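Local coordinates for restriction endonuclease EcoP15I, modification subunit (Escherichia coli, PDB 4ZCF), which methylates one adenine of the asymmetric DNA site CAGCAG as an S-adenosylmethionine-dependent modification subunit and joins the Res subunit in cutting DNA, at residues A[119-124]-A[437-442]; A[194-199]-A[244-249]; A[329-334]-A[347-352]. One frame throughout, in Å; residues are numbered along the deposited sequence.

Contact 1 of 3, residues A[119-124]-A[437-442]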
loop_
_atom_site.group_PDB
_atom_site.type_symbol
_atom_site.label_atom_id
_atom_site.label_comp_id
_atom_site.label_asym_id
_atom_site.label_seq_id
_atom_site.Cartn_x
_atom_site.Cartn_y
_atom_site.Cartn_z
ATOM N N MET A 119 2.863 12.464 3.653
ATOM C CA MET A 119 1.517 12.036 4.009
ATOM C C MET A 119 0.480 12.676 3.138
ATOM O O MET A 119 0.566 13.862 2.835
ATOM C CB MET A 119 1.222 12.376 5.485
ATOM C CG MET A 119 0.003 11.674 6.051
ATOM S SD MET A 119 -0.576 12.452 7.588
ATOM C CE MET A 119 -2.275 12.294 7.408
ATOM N N ILE A 120 -0.544 11.899 2.804
ATOM C CA ILE A 120 -1.729 12.340 2.102
ATOM C C ILE A 120 -2.909 12.018 2.976
ATOM O O ILE A 120 -3.056 10.876 3.410
ATOM C CB ILE A 120 -1.888 11.688 0.699
ATOM C CG1 ILE A 120 -0.677 12.046 -0.242
ATOM C CG2 ILE A 120 -3.262 12.031 0.065
ATOM C CD1 ILE A 120 -0.738 11.411 -1.654
ATOM N N TYR A 121 -3.739 13.033 3.274
ATOM C CA TYR A 121 -5.015 12.844 3.948
ATOM C C TYR A 121 -6.062 13.362 2.995
ATOM O O TYR A 121 -5.936 14.475 2.525
ATOM C CB TYR A 121 -5.144 13.570 5.310
ATOM C CG TYR A 121 -6.561 13.424 5.844
ATOM C CD1 TYR A 121 -7.046 12.178 6.255
ATOM C CD2 TYR A 121 -7.473 14.470 5.744
ATOM C CE1 TYR A 121 -8.374 12.004 6.629
ATOM C CE2 TYR A 121 -8.817 14.290 6.069
ATOM C CZ TYR A 121 -9.252 13.064 6.542
ATOM O OH TYR A 121 -10.561 12.883 6.888
ATOM N N ILE A 122 -7.088 12.586 2.712
ATOM C CA ILE A 122 -8.187 13.032 1.845
ATOM C C ILE A 122 -9.551 12.655 2.401
ATOM O O ILE A 122 -9.706 11.586 2.974
ATOM C CB ILE A 122 -8.065 12.694 0.313
ATOM C CG1 ILE A 122 -7.709 11.235 0.030
ATOM C CG2 ILE A 122 -7.186 13.685 -0.424
ATOM C CD1 ILE A 122 -8.283 10.726 -1.348
ATOM N N ASP A 123 -10.534 13.556 2.247
ATOM C CA ASP A 123 -11.918 13.293 2.625
ATOM C C ASP A 123 -12.719 13.367 1.313
ATOM O O ASP A 123 -13.194 14.433 0.922
ATOM C CB ASP A 123 -12.402 14.262 3.703
ATOM C CG ASP A 123 -13.862 14.181 4.095
ATOM O OD1 ASP A 123 -14.442 13.079 4.011
ATOM O OD2 ASP A 123 -14.402 15.206 4.580
ATOM N N PRO A 124 -12.778 12.260 0.550
ATOM C CA PRO A 124 -13.476 12.310 -0.734
ATOM C C PRO A 124 -14.986 12.283 -0.535
ATOM O O PRO A 124 -15.437 12.045 0.584
ATOM C CB PRO A 124 -12.968 11.055 -1.444
ATOM C CG PRO A 124 -12.750 10.081 -0.353
ATOM C CD PRO A 124 -12.240 10.909 0.811
ATOM N N VAL A 437 2.357 17.598 3.823
ATOM C CA VAL A 437 1.036 17.000 4.052
ATOM C C VAL A 437 0.142 17.463 2.914
ATOM O O VAL A 437 -0.011 18.670 2.729
ATOM C CB VAL A 437 0.439 17.285 5.460
ATOM C CG1 VAL A 437 -1.003 16.798 5.552
ATOM C CG2 VAL A 437 1.283 16.642 6.551
ATOM N N LEU A 438 -0.404 16.519 2.125
ATOM C CA LEU A 438 -1.231 16.869 0.976
ATOM C C LEU A 438 -2.708 16.488 1.086
ATOM O O LEU A 438 -3.031 15.340 1.362
ATOM C CB LEU A 438 -0.583 16.365 -0.346
ATOM C CG LEU A 438 -1.414 16.483 -1.636
ATOM C CD1 LEU A 438 -1.351 17.873 -2.216
ATOM C CD2 LEU A 438 -1.010 15.464 -2.661
ATOM N N ASP A 439 -3.604 17.451 0.842
ATOM C CA ASP A 439 -5.055 17.200 0.815
ATOM C C ASP A 439 -5.565 17.719 -0.509
ATOM O O ASP A 439 -5.519 18.911 -0.732
ATOM C CB ASP A 439 -5.806 17.870 1.997
ATOM C CG ASP A 439 -7.224 17.369 2.240
ATOM O OD1 ASP A 439 -7.909 16.977 1.257
ATOM O OD2 ASP A 439 -7.631 17.318 3.399
ATOM N N PHE A 440 -5.987 16.840 -1.409
ATOM C CA PHE A 440 -6.473 17.272 -2.726
ATOM C C PHE A 440 -7.998 17.381 -2.851
ATOM O O PHE A 440 -8.500 17.642 -3.930
ATOM C CB PHE A 440 -5.767 16.545 -3.886
ATOM C CG PHE A 440 -5.803 15.029 -3.865
ATOM C CD1 PHE A 440 -6.838 14.331 -4.493
ATOM C CD2 PHE A 440 -4.784 14.304 -3.270
ATOM C CE1 PHE A 440 -6.872 12.931 -4.475
ATOM C CE2 PHE A 440 -4.809 12.907 -3.267
ATOM C CZ PHE A 440 -5.858 12.226 -3.858
ATOM N N PHE A 441 -8.720 17.243 -1.716
ATOM C CA PHE A 441 -10.169 17.444 -1.535
ATOM C C PHE A 441 -10.251 18.364 -0.315
ATOM O O PHE A 441 -10.879 17.986 0.674
ATOM C CB PHE A 441 -10.923 16.114 -1.245
ATOM C CG PHE A 441 -11.124 15.208 -2.442
ATOM C CD1 PHE A 441 -12.123 15.475 -3.379
ATOM C CD2 PHE A 441 -10.302 14.104 -2.648
ATOM C CE1 PHE A 441 -12.304 14.638 -4.482
ATOM C CE2 PHE A 441 -10.482 13.279 -3.759
ATOM C CZ PHE A 441 -11.482 13.547 -4.667
ATOM N N ALA A 442 -9.566 19.550 -0.355
ATOM C CA ALA A 442 -9.471 20.506 0.759
ATOM C C ALA A 442 -10.707 20.612 1.665
ATOM O O ALA A 442 -10.575 20.628 2.903
ATOM C CB ALA A 442 -9.066 21.886 0.257
HETATM O O HOH W 1 -10.141 16.349 2.761
#
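The DPPY motif of an N6-adenine methyltransferase, begun by D123 and P124, here meets the start of the FxGxG motif at F441, where two neighbouring parallel strands of the Rossmann-like sheet end. L438 N gives a nearly straight bond to M119 O (2.9 Å, 164°), in the carbonyl plane, and Y121 N reaches L438 O (3.1 Å) from above the carbonyl plane. F440, its CG between N and carbonyl carbon (chi1 55°), turns one ring face to I122 CG2, 3.7 Å from the centroid, while I120 CG2 touches CE2. P124 CA covers a face of the F441 ring, and I122 CG2 also meets that ring at its edge. D439 OD1 takes F441 N on its anti lone pair (3.1 Å), an Asx turn, and OD2 bonds to T447. Water 1 accepts from D123 N (2.9 Å) and can donate to D439 OD2 and F441 O, bridging the loops. An alanine in place of F440 would remove the ring under I122 and probably loosen the packing between the strand ends. Apolar faces and a water thus join the loops beyond the last bridge, setting DPPY beside FxGxG, consistent with the predicted S-adenosylmethionine-binding region 123-126.

Contact 2 of 3, residues A[194-199]-A[244-249]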
loop_
_atom_site.group_PDB
_atom_site.type_symbol
_atom_site.label_atom_id
_atom_site.label_comp_id
_atom_site.label_asym_id
_atom_site.label_seq_id
_atom_site.Cartn_x
_atom_site.Cartn_y
_atom_site.Cartn_z
ATOM N N THR A 194 2.776 7.711 3.315
ATOM C CA THR A 194 1.458 7.117 3.584
ATOM C C THR A 194 0.281 7.950 3.098
ATOM O O THR A 194 0.347 9.169 3.079
ATOM C CB THR A 194 1.258 6.851 5.102
ATOM O OG1 THR A 194 1.625 8.005 5.857
ATOM C CG2 THR A 194 2.012 5.636 5.607
ATOM N N ILE A 195 -0.800 7.277 2.728
ATOM C CA ILE A 195 -2.079 7.868 2.363
ATOM C C ILE A 195 -3.101 7.439 3.428
ATOM O O ILE A 195 -3.053 6.310 3.879
ATOM C CB ILE A 195 -2.545 7.570 0.893
ATOM C CG1 ILE A 195 -3.890 8.283 0.570
ATOM C CG2 ILE A 195 -2.597 6.063 0.582
ATOM C CD1 ILE A 195 -4.220 8.487 -0.887
ATOM N N PHE A 196 -3.986 8.358 3.840
ATOM C CA PHE A 196 -5.111 8.195 4.783
ATOM C C PHE A 196 -6.385 8.630 4.010
ATOM O O PHE A 196 -6.383 9.696 3.390
ATOM C CB PHE A 196 -4.874 9.102 6.008
ATOM C CG PHE A 196 -3.819 8.654 6.998
ATOM C CD1 PHE A 196 -2.472 8.763 6.700
ATOM C CD2 PHE A 196 -4.179 8.134 8.236
ATOM C CE1 PHE A 196 -1.493 8.339 7.615
ATOM C CE2 PHE A 196 -3.200 7.737 9.161
ATOM C CZ PHE A 196 -1.861 7.862 8.850
ATOM N N ILE A 197 -7.428 7.766 3.948
ATOM C CA ILE A 197 -8.681 8.028 3.214
ATOM C C ILE A 197 -9.898 7.808 4.075
ATOM O O ILE A 197 -10.180 6.666 4.451
ATOM C CB ILE A 197 -8.826 7.254 1.869
ATOM C CG1 ILE A 197 -7.504 7.185 1.069
ATOM C CG2 ILE A 197 -9.992 7.839 1.017
ATOM C CD1 ILE A 197 -7.514 6.258 -0.140
ATOM N N SER A 198 -10.647 8.896 4.356
ATOM C CA SER A 198 -11.897 8.863 5.114
ATOM C C SER A 198 -13.006 8.364 4.219
ATOM O O SER A 198 -13.121 8.810 3.081
ATOM C CB SER A 198 -12.286 10.260 5.595
ATOM O OG SER A 198 -11.535 10.654 6.728
ATOM N N ILE A 199 -13.831 7.440 4.735
ATOM C CA ILE A 199 -15.001 6.900 4.042
ATOM C C ILE A 199 -15.923 6.390 5.065
ATOM O O ILE A 199 -15.533 6.281 6.212
ATOM C CB ILE A 199 -14.751 5.787 2.975
ATOM C CG1 ILE A 199 -13.480 4.997 3.213
ATOM C CG2 ILE A 199 -14.995 6.262 1.497
ATOM C CD1 ILE A 199 -13.633 3.908 4.116
ATOM N N ILE A 244 -11.121 5.260 8.224
ATOM C CA ILE A 244 -9.913 5.887 7.700
ATOM C C ILE A 244 -9.017 4.713 7.247
ATOM O O ILE A 244 -8.472 4.003 8.094
ATOM C CB ILE A 244 -9.204 6.868 8.688
ATOM C CG1 ILE A 244 -10.240 7.901 9.284
ATOM C CG2 ILE A 244 -7.994 7.570 7.993
ATOM C CD1 ILE A 244 -9.772 8.940 10.304
ATOM N N ILE A 245 -8.966 4.459 5.917
ATOM C CA ILE A 245 -8.113 3.432 5.321
ATOM C C ILE A 245 -6.691 4.022 5.177
ATOM O O ILE A 245 -6.551 5.192 4.861
ATOM C CB ILE A 245 -8.666 2.767 4.024
ATOM C CG1 ILE A 245 -8.339 3.552 2.779
ATOM C CG2 ILE A 245 -10.164 2.415 4.098
ATOM C CD1 ILE A 245 -8.375 2.687 1.562
ATOM N N VAL A 246 -5.653 3.245 5.503
ATOM C CA VAL A 246 -4.260 3.716 5.483
ATOM C C VAL A 246 -3.415 2.782 4.601
ATOM O O VAL A 246 -3.537 1.561 4.707
ATOM C CB VAL A 246 -3.689 3.843 6.932
ATOM C CG1 VAL A 246 -2.315 4.485 6.947
ATOM C CG2 VAL A 246 -4.637 4.608 7.846
ATOM N N TYR A 247 -2.622 3.348 3.694
ATOM C CA TYR A 247 -1.728 2.593 2.809
ATOM C C TYR A 247 -0.385 3.307 2.782
ATOM O O TYR A 247 -0.287 4.469 3.142
ATOM C CB TYR A 247 -2.295 2.453 1.367
ATOM C CG TYR A 247 -3.339 1.365 1.175
ATOM C CD1 TYR A 247 -4.632 1.513 1.672
ATOM C CD2 TYR A 247 -3.040 0.196 0.479
ATOM C CE1 TYR A 247 -5.582 0.507 1.531
ATOM C CE2 TYR A 247 -3.985 -0.821 0.335
ATOM C CZ TYR A 247 -5.261 -0.649 0.844
ATOM O OH TYR A 247 -6.228 -1.603 0.659
ATOM N N THR A 248 0.647 2.588 2.390
ATOM C CA THR A 248 2.012 3.079 2.276
ATOM C C THR A 248 2.449 2.936 0.820
ATOM O O THR A 248 1.807 2.194 0.073
ATOM C CB THR A 248 2.913 2.370 3.306
ATOM O OG1 THR A 248 4.228 2.912 3.256
ATOM C CG2 THR A 248 2.949 0.873 3.138
ATOM N N LYS A 249 3.488 3.690 0.390
ATOM C CA LYS A 249 3.990 3.553 -0.980
ATOM C C LYS A 249 4.811 2.265 -1.059
ATOM O O LYS A 249 4.602 1.443 -1.946
ATOM C CB LYS A 249 4.832 4.762 -1.393
ATOM C CG LYS A 249 4.551 5.175 -2.823
ATOM C CD LYS A 249 5.506 4.573 -3.836
ATOM C CE LYS A 249 5.396 5.270 -5.174
ATOM N NZ LYS A 249 5.897 6.687 -5.127
#
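F196 has CG anti to its carbonyl carbon (chi1 -74°), and V246 has CG1 anti to its backbone N (chi1 -173°), so ring and isopropyl group run side by side on one surface of the sheet. The strands 194-199 and 244-248 are antiparallel, and they fit the fifth and seventh strands of the Rossmann-like methyltransferase fold, where the seventh is the one that runs against its neighbours. V246 CG1 sits over one face of the F196 ring, 3.9 Å from the centroid, with CG2 against CD2 (3.6 Å). I244 CG2 comes to the ring edge, near its plane, so the ring is bordered from two directions. Helix 420-430 packs on this surface through L426 and A430.

The other surface carries I195, I197, I245 and Y247. I245 holds CG1 in the crowded position between N and carbonyl carbon (chi1 85°), which lays it along I197 CB (3.8 Å), while I245 CG2 meets I199 CD1. Y247 offers its CB to I195 CG2, but its ring leads away, and its hydroxyl bonds to D212 of helix 204-215.

Between the two surfaces run four backbone bonds, two for each of the hydrogen-bonded pairs I195-Y247 and I197-I245. They are similar in length but differ in approach. Y247 N and I197 N arrive in the plane of their carbonyls, whereas I195 N stands above that of Y247 O, and I245 N lies 2.9 Å from I197 O, well out of the carbonyl plane.

Contact 3 of 3, residues A[329-334]-A[347-352]. With nucleotides of chain E.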
loop_
_atom_site.group_PDB
_atom_site.type_symbol
_atom_site.label_atom_id
_atom_site.label_comp_id
_atom_site.label_asym_id
_atom_site.label_seq_id
_atom_site.Cartn_x
_atom_site.Cartn_y
_atom_site.Cartn_z
ATOM N N TYR A 329 9.314 -20.213 28.438
ATOM C CA TYR A 329 10.618 -20.526 29.028
ATOM C C TYR A 329 10.435 -20.913 30.490
ATOM O O TYR A 329 9.789 -20.191 31.240
ATOM C CB TYR A 329 11.589 -19.326 28.899
ATOM C CG TYR A 329 11.765 -18.834 27.475
ATOM C CD1 TYR A 329 12.691 -19.432 26.619
ATOM C CD2 TYR A 329 10.977 -17.800 26.966
ATOM C CE1 TYR A 329 12.835 -19.008 25.299
ATOM C CE2 TYR A 329 11.104 -17.377 25.640
ATOM C CZ TYR A 329 12.037 -17.987 24.811
ATOM O OH TYR A 329 12.198 -17.576 23.514
ATOM N N ARG A 330 10.990 -22.062 30.887
ATOM C CA ARG A 330 10.905 -22.556 32.255
ATOM C C ARG A 330 12.295 -22.581 32.901
ATOM O O ARG A 330 13.219 -23.209 32.381
ATOM C CB ARG A 330 10.243 -23.938 32.284
ATOM C CG ARG A 330 8.861 -23.990 31.637
ATOM C CD ARG A 330 7.786 -23.537 32.598
ATOM N NE ARG A 330 6.434 -23.766 32.088
ATOM C CZ ARG A 330 5.333 -23.488 32.778
ATOM N NH1 ARG A 330 5.421 -22.987 34.006
ATOM N NH2 ARG A 330 4.133 -23.723 32.254
ATOM N N TYR A 331 12.454 -21.834 33.992
ATOM C CA TYR A 331 13.699 -21.718 34.757
ATOM C C TYR A 331 13.404 -21.101 36.130
ATOM O O TYR A 331 12.297 -20.616 36.346
ATOM C CB TYR A 331 14.797 -20.931 33.983
ATOM C CG TYR A 331 14.347 -19.581 33.475
ATOM C CD1 TYR A 331 14.341 -18.468 34.309
ATOM C CD2 TYR A 331 13.914 -19.416 32.160
ATOM C CE1 TYR A 331 13.891 -17.230 33.855
ATOM C CE2 TYR A 331 13.456 -18.183 31.701
ATOM C CZ TYR A 331 13.433 -17.097 32.557
ATOM O OH TYR A 331 13.005 -15.872 32.122
ATOM N N ASP A 332 14.379 -21.123 37.044
ATOM C CA ASP A 332 14.209 -20.590 38.389
ATOM C C ASP A 332 14.734 -19.170 38.535
ATOM O O ASP A 332 15.897 -18.903 38.213
ATOM C CB ASP A 332 14.898 -21.495 39.446
ATOM C CG ASP A 332 14.263 -22.844 39.758
ATOM O OD1 ASP A 332 13.210 -23.166 39.160
ATOM O OD2 ASP A 332 14.825 -23.580 40.597
ATOM N N ILE A 333 13.886 -18.272 39.079
ATOM C CA ILE A 333 14.267 -16.896 39.405
ATOM C C ILE A 333 14.288 -16.859 40.936
ATOM O O ILE A 333 13.258 -17.088 41.576
ATOM C CB ILE A 333 13.356 -15.816 38.748
ATOM C CG1 ILE A 333 13.382 -15.965 37.195
ATOM C CG2 ILE A 333 13.782 -14.412 39.194
ATOM C CD1 ILE A 333 12.403 -15.278 36.483
ATOM N N ILE A 334 15.485 -16.671 41.517
ATOM C CA ILE A 334 15.663 -16.712 42.961
ATOM C C ILE A 334 15.286 -15.437 43.659
ATOM O O ILE A 334 15.739 -14.355 43.282
ATOM C CB ILE A 334 17.014 -17.376 43.394
ATOM C CG1 ILE A 334 16.836 -18.900 43.638
ATOM C CG2 ILE A 334 17.671 -16.702 44.624
ATOM C CD1 ILE A 334 16.660 -19.780 42.394
ATOM N N MET A 347 2.034 -20.234 32.023
ATOM C CA MET A 347 2.590 -20.546 30.696
ATOM C C MET A 347 4.110 -20.393 30.653
ATOM O O MET A 347 4.718 -20.517 29.582
ATOM C CB MET A 347 1.936 -19.653 29.616
ATOM C CG MET A 347 0.439 -19.793 29.496
ATOM S SD MET A 347 -0.076 -21.498 29.185
ATOM C CE MET A 347 -1.795 -21.240 28.997
ATOM N N GLY A 348 4.707 -20.173 31.817
ATOM C CA GLY A 348 6.145 -19.964 31.950
ATOM C C GLY A 348 6.489 -18.543 31.559
ATOM O O GLY A 348 5.586 -17.744 31.298
ATOM N N TYR A 349 7.787 -18.230 31.455
ATOM C CA TYR A 349 8.274 -16.893 31.093
ATOM C C TYR A 349 8.262 -16.587 29.594
ATOM O O TYR A 349 8.146 -17.513 28.794
ATOM C CB TYR A 349 9.664 -16.635 31.704
ATOM C CG TYR A 349 9.683 -16.781 33.211
ATOM C CD1 TYR A 349 9.100 -15.819 34.033
ATOM C CD2 TYR A 349 10.257 -17.895 33.815
ATOM C CE1 TYR A 349 9.104 -15.952 35.419
ATOM C CE2 TYR A 349 10.280 -18.031 35.204
ATOM C CZ TYR A 349 9.686 -17.066 36.001
ATOM O OH TYR A 349 9.721 -17.188 37.368
ATOM N N ARG A 350 8.333 -15.270 29.232
ATOM C CA ARG A 350 8.423 -14.744 27.852
ATOM C C ARG A 350 9.889 -14.428 27.495
ATOM O O ARG A 350 10.205 -14.204 26.319
ATOM C CB ARG A 350 7.571 -13.462 27.669
ATOM C CG ARG A 350 8.085 -12.216 28.441
ATOM C CD ARG A 350 7.244 -10.986 28.235
ATOM N NE ARG A 350 5.836 -11.238 28.548
ATOM C CZ ARG A 350 4.857 -10.354 28.399
ATOM N NH1 ARG A 350 5.115 -9.138 27.927
ATOM N NH2 ARG A 350 3.609 -10.686 28.692
ATOM N N PHE A 351 10.757 -14.340 28.532
ATOM C CA PHE A 351 12.173 -14.013 28.414
ATOM C C PHE A 351 13.037 -15.240 28.543
ATOM O O PHE A 351 12.780 -16.026 29.452
ATOM C CB PHE A 351 12.608 -13.034 29.525
ATOM C CG PHE A 351 11.888 -11.714 29.553
ATOM C CD1 PHE A 351 12.205 -10.709 28.640
ATOM C CD2 PHE A 351 10.907 -11.460 30.506
ATOM C CE1 PHE A 351 11.526 -9.488 28.656
ATOM C CE2 PHE A 351 10.243 -10.227 30.534
ATOM C CZ PHE A 351 10.558 -9.251 29.603
ATOM N N PRO A 352 14.112 -15.397 27.720
ATOM C CA PRO A 352 15.060 -16.507 27.949
ATOM C C PRO A 352 15.893 -16.164 29.192
ATOM O O PRO A 352 16.045 -14.981 29.485
ATOM C CB PRO A 352 15.957 -16.471 26.696
ATOM C CG PRO A 352 15.325 -15.507 25.742
ATOM C CD PRO A 352 14.561 -14.547 26.601
ATOM P P DC E 13 13.835 -11.523 24.342
ATOM O OP1 DC E 13 15.301 -11.506 24.529
ATOM O OP2 DC E 13 13.002 -12.264 25.321
ATOM O "O5'" DC E 13 13.321 -10.024 24.373
ATOM C "C5'" DC E 13 12.048 -9.916 25.091
ATOM C "C4'" DC E 13 10.812 -10.040 24.202
ATOM O "O4'" DC E 13 10.404 -11.375 23.791
ATOM C "C3'" DC E 13 9.516 -9.587 24.809
ATOM O "O3'" DC E 13 9.650 -8.224 25.206
ATOM C "C2'" DC E 13 8.686 -9.801 23.548
ATOM C "C1'" DC E 13 9.210 -11.145 23.042
ATOM N N1 DC E 13 8.171 -12.265 23.007
ATOM C C2 DC E 13 6.988 -12.131 22.231
ATOM O O2 DC E 13 6.795 -11.127 21.534
ATOM N N3 DC E 13 6.094 -13.165 22.181
ATOM C C4 DC E 13 6.308 -14.291 22.872
ATOM N N4 DC E 13 5.392 -15.266 22.769
ATOM C C5 DC E 13 7.486 -14.454 23.664
ATOM C C6 DC E 13 8.369 -13.434 23.716
ATOM P P DG E 15 6.432 -2.180 25.194
ATOM O OP1 DG E 15 6.503 -1.128 24.155
ATOM O OP2 DG E 15 7.666 -2.632 25.890
ATOM O "O5'" DG E 15 5.348 -1.853 26.338
ATOM C "C5'" DG E 15 4.164 -1.103 26.015
ATOM C "C4'" DG E 15 2.951 -1.443 26.873
ATOM O "O4'" DG E 15 2.519 -2.808 26.626
ATOM C "C3'" DG E 15 3.081 -1.281 28.402
ATOM O "O3'" DG E 15 1.845 -0.804 28.935
ATOM C "C2'" DG E 15 3.275 -2.717 28.867
ATOM C "C1'" DG E 15 2.315 -3.407 27.892
ATOM N N9 DG E 15 2.444 -4.845 27.835
ATOM C C8 DG E 15 3.548 -5.571 28.226
ATOM N N7 DG E 15 3.398 -6.844 28.019
ATOM C C5 DG E 15 2.079 -6.978 27.562
ATOM C C6 DG E 15 1.366 -8.136 27.162
ATOM O O6 DG E 15 1.757 -9.314 27.295
ATOM N N1 DG E 15 0.080 -7.846 26.667
ATOM C C2 DG E 15 -0.426 -6.569 26.535
ATOM N N2 DG E 15 -1.675 -6.443 26.061
ATOM N N3 DG E 15 0.254 -5.472 26.858
ATOM C C4 DG E 15 1.484 -5.743 27.394
ATOM P P DA E 12 15.361 -17.346 21.610
ATOM O OP1 DA E 12 16.791 -16.955 21.526
ATOM O OP2 DA E 12 14.932 -18.306 22.667
ATOM O "O5'" DA E 12 14.569 -15.976 21.758
ATOM C "C5'" DA E 12 14.847 -14.815 20.996
ATOM C "C4'" DA E 12 13.735 -13.809 21.228
ATOM O "O4'" DA E 12 12.501 -14.288 20.623
ATOM C "C3'" DA E 12 13.398 -13.520 22.687
ATOM O "O3'" DA E 12 13.440 -12.107 22.904
ATOM C "C2'" DA E 12 12.020 -14.170 22.861
ATOM C "C1'" DA E 12 11.432 -13.930 21.478
ATOM N N9 DA E 12 10.217 -14.644 21.068
ATOM C C8 DA E 12 9.814 -15.905 21.391
ATOM N N7 DA E 12 8.678 -16.251 20.813
ATOM C C5 DA E 12 8.268 -15.123 20.113
ATOM C C6 DA E 12 7.146 -14.823 19.293
ATOM N N6 DA E 12 6.104 -15.646 19.059
ATOM N N1 DA E 12 7.081 -13.597 18.737
ATOM C C2 DA E 12 8.036 -12.698 19.006
ATOM N N3 DA E 12 9.134 -12.883 19.719
ATOM C C4 DA E 12 9.212 -14.131 20.247
HETATM O O HOH W 2 11.055 -18.809 39.249
#
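Y349 presents one ring face to two neighbours: the Y331 ring in an offset stack (centroids 4.7 Å apart, planes at 24°) and, nearer the hydroxyl, I333 CD1, which meets it tip to tip. At its edge lie Y331 O and water 2, the latter linking Y349 OH to I333 N. The Y331 ring is held by its hydroxyl, which donates to F351 O (2.7 Å) from above the carbonyl plane. Y329 has the backbone of P352 over one face and Y349 O at its edge. The guanidinium of R330 lies flat over G348 N and salt-bridges to E327. A single antiparallel bridge joins the segments, Y329 N to Y349 O (3.0 Å) and Y349 N to Y329 O (2.8 Å). G348 has a positive phi (79°), suiting a residue without a side chain.

Y329 OH donates to OP2 of DA12 of chain E (3.0 Å). R350, its CG over the F351 ring and its NE bonded to H322 O, brings NH1 to N7 (2.9 Å) and NH2 to O6 (2.7 Å) of DG15 of chain E. This grip is the classic bidentate arginine-guanine readout of sequence-specific DNA-binding proteins, here made from a loop.

Contacts 1 and 2 form one continuous piece of the central sheet, with centres 10 Å apart and strands 117-122 and 193-199 lying next to each other. I120 O lies 2.7 Å from F196 N, and Y121 OH makes a probable hydrogen bond with S198 OG, while M119 CE packs on F196 CD1. Contact 3 stands far off, its centre about 49 Å from that of contact 1 and about 41 Å from that of contact 2, although, like contact 2, it falls in sequence between the two segments of contact 1. Contact 1 brings the DPPY motif beside the FxGxG cofactor-binding motif, about 18 Å from the nearest DNA atom, and contact 2 comes within about 11 Å, whereas contact 3 touches the DNA directly.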